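Local coordinates for putative uncharacterized protein (Mycobacterium avium, PDB 2Z6V) that is of uncharacterised function but, as a sulfotransferase-family protein named STF9, probably transfers sulfuryl groups to an acceptor that is still unidentified, at residues Leu247-Leu259 with Tyr314-Ile326. Sequence-based numbering, arbitrary orientation.
Sequences LKMPSHSVHIEAL and YHVDRPLRARERI. With PLM (palmitic acid), chain C.
A valine methyl sits squarely on a histidine ring where the loop leaving strand 244-248 meets helix 301-326: V254 CG2 is 3.5 Å from the centroid of the H315 ring, only 9° off its normal, a CH-pi contact over the face. The setting is the C-terminal end of a strand of the parallel sheet of the sulfotransferase fold, an example of a later helix covering a strand-to-helix connection, here the one between strand 244-248 and helix 256-262. H315 ND1 is hydrogen-bonded to Q311 O one turn earlier in the helix, which restrains the ring's rotation; a bound palmitic acid lies beside P250 and M249. The other methyl of V254, CG1, stands anti to the backbone N (chi1 178°) and lies 3.5 Å from R318 NH1. That nitrogen donates to V254 O at 2.7 Å, with the oxygen in the guanidinium plane but the donor raised above the carbonyl plane. A water joins R318 NH1 to H255 ND1 and R318 NH2 bonds to F218 O, so the guanidinium is held from both terminal nitrogens. Further along, I256 CG2 packs 3.8 Å from A322 CB, about one turn beyond P319, whose N cannot bond to the preceding turn and where the helix kinks. Nearer the helix's C-terminal end, E257 and R325 form a salt bridge, their planes 54° apart: R325 NH2 lies 2.6 Å from E257 OE1 and donates a hydrogen bond to E257 OE2 at 2.9 Å, on the syn lone pair of that oxygen.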
# COMPACT_ATOMS: atom_id res chain seq x y z
N LEU A 247 -6.01 -1.76 8.76
CA LEU A 247 -5.43 -1.24 7.53
C LEU A 247 -3.92 -1.20 7.56
O LEU A 247 -3.31 -1.23 8.63
CB LEU A 247 -5.96 0.16 7.26
CG LEU A 247 -7.49 0.25 7.32
CD1 LEU A 247 -7.93 1.70 7.40
CD2 LEU A 247 -8.07 -0.44 6.11
N LYS A 248 -3.33 -1.12 6.36
CA LYS A 248 -1.89 -1.06 6.21
C LYS A 248 -1.46 -0.32 4.95
O LYS A 248 -2.12 -0.37 3.92
CB LYS A 248 -1.28 -2.47 6.18
CG LYS A 248 0.22 -2.48 5.97
CD LYS A 248 0.86 -3.84 6.21
CE LYS A 248 0.64 -4.80 5.05
NZ LYS A 248 1.39 -6.08 5.24
N MET A 249 -0.32 0.37 5.06
CA MET A 249 0.32 1.10 3.98
C MET A 249 1.50 1.84 4.57
O MET A 249 1.34 2.73 5.39
CB MET A 249 -0.62 2.12 3.32
CG MET A 249 0.08 2.87 2.19
SD MET A 249 -0.94 4.00 1.24
CE MET A 249 -0.59 5.57 2.03
N PRO A 250 2.72 1.45 4.17
CA PRO A 250 3.94 2.09 4.69
C PRO A 250 3.93 3.62 4.64
O PRO A 250 4.15 4.27 5.66
CB PRO A 250 5.04 1.48 3.83
CG PRO A 250 4.55 0.08 3.61
CD PRO A 250 3.06 0.28 3.34
N SER A 251 3.66 4.20 3.47
CA SER A 251 3.66 5.65 3.34
C SER A 251 2.60 6.40 4.16
O SER A 251 2.48 7.62 4.05
CB SER A 251 3.57 6.08 1.86
OG SER A 251 2.45 5.51 1.21
N HIS A 252 1.84 5.67 4.97
CA HIS A 252 0.87 6.33 5.85
C HIS A 252 1.76 7.16 6.79
O HIS A 252 1.36 8.20 7.30
CB HIS A 252 0.07 5.32 6.68
CG HIS A 252 -1.21 4.88 6.04
ND1 HIS A 252 -2.10 5.76 5.46
CD2 HIS A 252 -1.79 3.66 5.97
CE1 HIS A 252 -3.17 5.10 5.06
NE2 HIS A 252 -3.01 3.82 5.36
N SER A 253 2.97 6.66 7.01
CA SER A 253 3.94 7.33 7.87
C SER A 253 4.29 8.70 7.29
O SER A 253 4.37 9.69 8.00
CB SER A 253 5.21 6.48 7.98
OG SER A 253 5.69 6.13 6.70
N VAL A 254 4.51 8.74 5.98
CA VAL A 254 4.84 9.97 5.31
C VAL A 254 3.66 10.94 5.42
O VAL A 254 3.82 12.09 5.82
CB VAL A 254 5.14 9.71 3.82
CG1 VAL A 254 5.44 11.00 3.11
CG2 VAL A 254 6.31 8.73 3.70
N HIS A 255 2.47 10.45 5.09
CA HIS A 255 1.27 11.26 5.12
C HIS A 255 0.54 11.19 6.47
O HIS A 255 -0.67 11.44 6.53
CB HIS A 255 0.31 10.81 4.01
CG HIS A 255 0.98 10.60 2.69
ND1 HIS A 255 1.71 11.58 2.06
CD2 HIS A 255 1.04 9.51 1.88
CE1 HIS A 255 2.19 11.11 0.93
NE2 HIS A 255 1.80 9.86 0.79
N ILE A 256 1.26 10.89 7.54
CA ILE A 256 0.62 10.75 8.85
C ILE A 256 -0.22 11.95 9.31
O ILE A 256 -1.20 11.78 10.05
CB ILE A 256 1.64 10.38 9.94
CG1 ILE A 256 0.89 9.96 11.22
CG2 ILE A 256 2.60 11.53 10.18
CD1 ILE A 256 1.72 9.15 12.18
N GLU A 257 0.15 13.15 8.88
CA GLU A 257 -0.61 14.33 9.26
C GLU A 257 -2.02 14.36 8.65
O GLU A 257 -2.98 14.72 9.33
CB GLU A 257 0.15 15.61 8.87
CG GLU A 257 1.40 15.89 9.72
CD GLU A 257 1.18 15.66 11.22
OE1 GLU A 257 0.03 15.79 11.68
OE2 GLU A 257 2.17 15.36 11.93
N ALA A 258 -2.14 13.99 7.38
CA ALA A 258 -3.45 13.99 6.73
C ALA A 258 -4.30 12.84 7.27
O ALA A 258 -5.52 12.96 7.42
CB ALA A 258 -3.30 13.88 5.22
N LEU A 259 -3.64 11.71 7.56
CA LEU A 259 -4.31 10.54 8.10
C LEU A 259 -5.00 10.95 9.42
O LEU A 259 -6.21 10.77 9.58
CB LEU A 259 -3.28 9.43 8.35
CG LEU A 259 -3.71 8.06 8.88
CD1 LEU A 259 -2.55 7.09 8.77
CD2 LEU A 259 -4.16 8.16 10.32
N TYR A 314 11.71 10.51 4.62
CA TYR A 314 10.35 10.93 4.91
C TYR A 314 9.60 9.86 5.69
O TYR A 314 8.76 10.17 6.54
CB TYR A 314 9.58 11.22 3.62
CG TYR A 314 9.94 12.52 2.94
CD1 TYR A 314 11.15 12.67 2.28
CD2 TYR A 314 9.04 13.57 2.93
CE1 TYR A 314 11.45 13.85 1.60
CE2 TYR A 314 9.32 14.75 2.26
CZ TYR A 314 10.52 14.89 1.60
OH TYR A 314 10.77 16.05 0.90
N HIS A 315 9.89 8.60 5.41
CA HIS A 315 9.21 7.51 6.10
C HIS A 315 9.52 7.42 7.59
O HIS A 315 8.74 6.85 8.33
CB HIS A 315 9.51 6.17 5.44
CG HIS A 315 8.72 5.93 4.19
ND1 HIS A 315 9.00 6.56 2.99
CD2 HIS A 315 7.65 5.13 3.95
CE1 HIS A 315 8.14 6.16 2.07
NE2 HIS A 315 7.31 5.30 2.63
N VAL A 316 10.65 7.98 8.02
CA VAL A 316 10.99 7.94 9.44
C VAL A 316 10.76 9.27 10.14
O VAL A 316 10.24 9.31 11.26
CB VAL A 316 12.46 7.48 9.70
CG1 VAL A 316 12.64 6.05 9.22
CG2 VAL A 316 13.44 8.42 9.03
N ASP A 317 11.13 10.38 9.49
CA ASP A 317 10.95 11.69 10.11
C ASP A 317 9.50 12.16 10.20
O ASP A 317 9.11 12.74 11.21
CB ASP A 317 11.79 12.75 9.40
CG ASP A 317 13.29 12.44 9.44
OD1 ASP A 317 13.75 11.78 10.40
OD2 ASP A 317 14.00 12.88 8.52
N ARG A 318 8.70 11.92 9.16
CA ARG A 318 7.31 12.35 9.22
C ARG A 318 6.65 11.78 10.47
O ARG A 318 6.07 12.53 11.27
CB ARG A 318 6.53 11.91 7.98
CG ARG A 318 6.76 12.78 6.75
CD ARG A 318 6.39 14.22 7.04
NE ARG A 318 6.62 15.09 5.90
CZ ARG A 318 5.94 15.04 4.76
NH1 ARG A 318 4.97 14.15 4.60
NH2 ARG A 318 6.24 15.88 3.77
N PRO A 319 6.73 10.45 10.67
CA PRO A 319 6.11 9.88 11.87
C PRO A 319 6.87 10.24 13.15
O PRO A 319 6.26 10.34 14.21
CB PRO A 319 6.09 8.39 11.57
CG PRO A 319 7.27 8.20 10.69
CD PRO A 319 7.19 9.39 9.77
N LEU A 320 8.18 10.44 13.08
CA LEU A 320 8.92 10.81 14.28
C LEU A 320 8.43 12.15 14.83
O LEU A 320 8.25 12.30 16.05
CB LEU A 320 10.43 10.87 14.00
CG LEU A 320 11.13 9.51 14.16
CD1 LEU A 320 12.51 9.54 13.52
CD2 LEU A 320 11.21 9.15 15.63
N ARG A 321 8.20 13.11 13.94
CA ARG A 321 7.71 14.42 14.36
C ARG A 321 6.30 14.31 14.94
O ARG A 321 6.00 14.95 15.95
CB ARG A 321 7.67 15.39 13.17
CG ARG A 321 9.04 15.76 12.61
CD ARG A 321 9.98 16.31 13.69
NE ARG A 321 11.10 15.40 13.91
CZ ARG A 321 11.43 14.89 15.09
NH1 ARG A 321 10.73 15.18 16.18
NH2 ARG A 321 12.47 14.06 15.19
N ALA A 322 5.45 13.50 14.31
CA ALA A 322 4.08 13.33 14.78
C ALA A 322 4.04 12.69 16.16
O ALA A 322 3.20 13.03 16.99
CB ALA A 322 3.30 12.48 13.79
N ARG A 323 4.97 11.76 16.38
CA ARG A 323 5.07 11.06 17.66
C ARG A 323 5.53 12.02 18.76
O ARG A 323 5.06 11.95 19.89
CB ARG A 323 6.07 9.90 17.52
CG ARG A 323 6.49 9.24 18.82
CD ARG A 323 7.38 8.04 18.55
NE ARG A 323 7.83 7.40 19.79
CZ ARG A 323 8.75 7.91 20.59
NH1 ARG A 323 9.32 9.07 20.29
NH2 ARG A 323 9.10 7.27 21.70
N GLU A 324 6.45 12.91 18.41
CA GLU A 324 6.95 13.87 19.37
C GLU A 324 5.81 14.78 19.82
O GLU A 324 5.74 15.18 20.99
CB GLU A 324 8.08 14.70 18.75
CG GLU A 324 8.59 15.82 19.64
CD GLU A 324 9.84 16.49 19.11
OE1 GLU A 324 9.84 16.93 17.94
OE2 GLU A 324 10.83 16.59 19.87
N ARG A 325 4.90 15.07 18.90
CA ARG A 325 3.78 15.95 19.18
C ARG A 325 2.62 15.31 19.92
O ARG A 325 2.09 15.91 20.86
CB ARG A 325 3.28 16.58 17.88
CG ARG A 325 1.99 17.36 18.03
CD ARG A 325 1.70 18.15 16.77
NE ARG A 325 1.55 17.30 15.59
CZ ARG A 325 0.46 16.58 15.33
NH1 ARG A 325 -0.58 16.61 16.15
NH2 ARG A 325 0.42 15.82 14.24
N ILE A 326 2.22 14.10 19.51
CA ILE A 326 1.07 13.44 20.13
C ILE A 326 1.38 12.38 21.20
O ILE A 326 0.48 11.92 21.90
CB ILE A 326 0.15 12.81 19.05
CG1 ILE A 326 0.83 11.59 18.41
CG2 ILE A 326 -0.19 13.87 17.98
CD1 ILE A 326 0.03 10.96 17.30
C1 PLM C . 7.77 4.15 -5.57
O1 PLM C . 8.58 5.09 -5.76
O2 PLM C . 6.73 3.94 -6.23
C2 PLM C . 8.07 3.18 -4.43
C3 PLM C . 8.40 3.93 -3.13
C4 PLM C . 8.57 2.99 -1.94
C5 PLM C . 7.30 2.19 -1.66
C6 PLM C . 7.16 0.98 -2.59
C7 PLM C . 5.75 0.40 -2.50
C8 PLM C . 4.75 1.31 -3.21
C9 PLM C . 3.45 1.38 -2.41
CA PLM C . 2.91 -0.02 -2.08
CB PLM C . 1.94 0.02 -0.90
CC PLM C . 2.61 0.67 0.31
CD PLM C . 2.60 2.20 0.19
CE PLM C . 3.67 2.86 1.06
CF PLM C . 5.06 2.47 0.56
CG PLM C . 6.17 3.22 1.31
O HOH W 1 2.75 14.10 2.86
O HOH W 2 4.81 14.81 10.66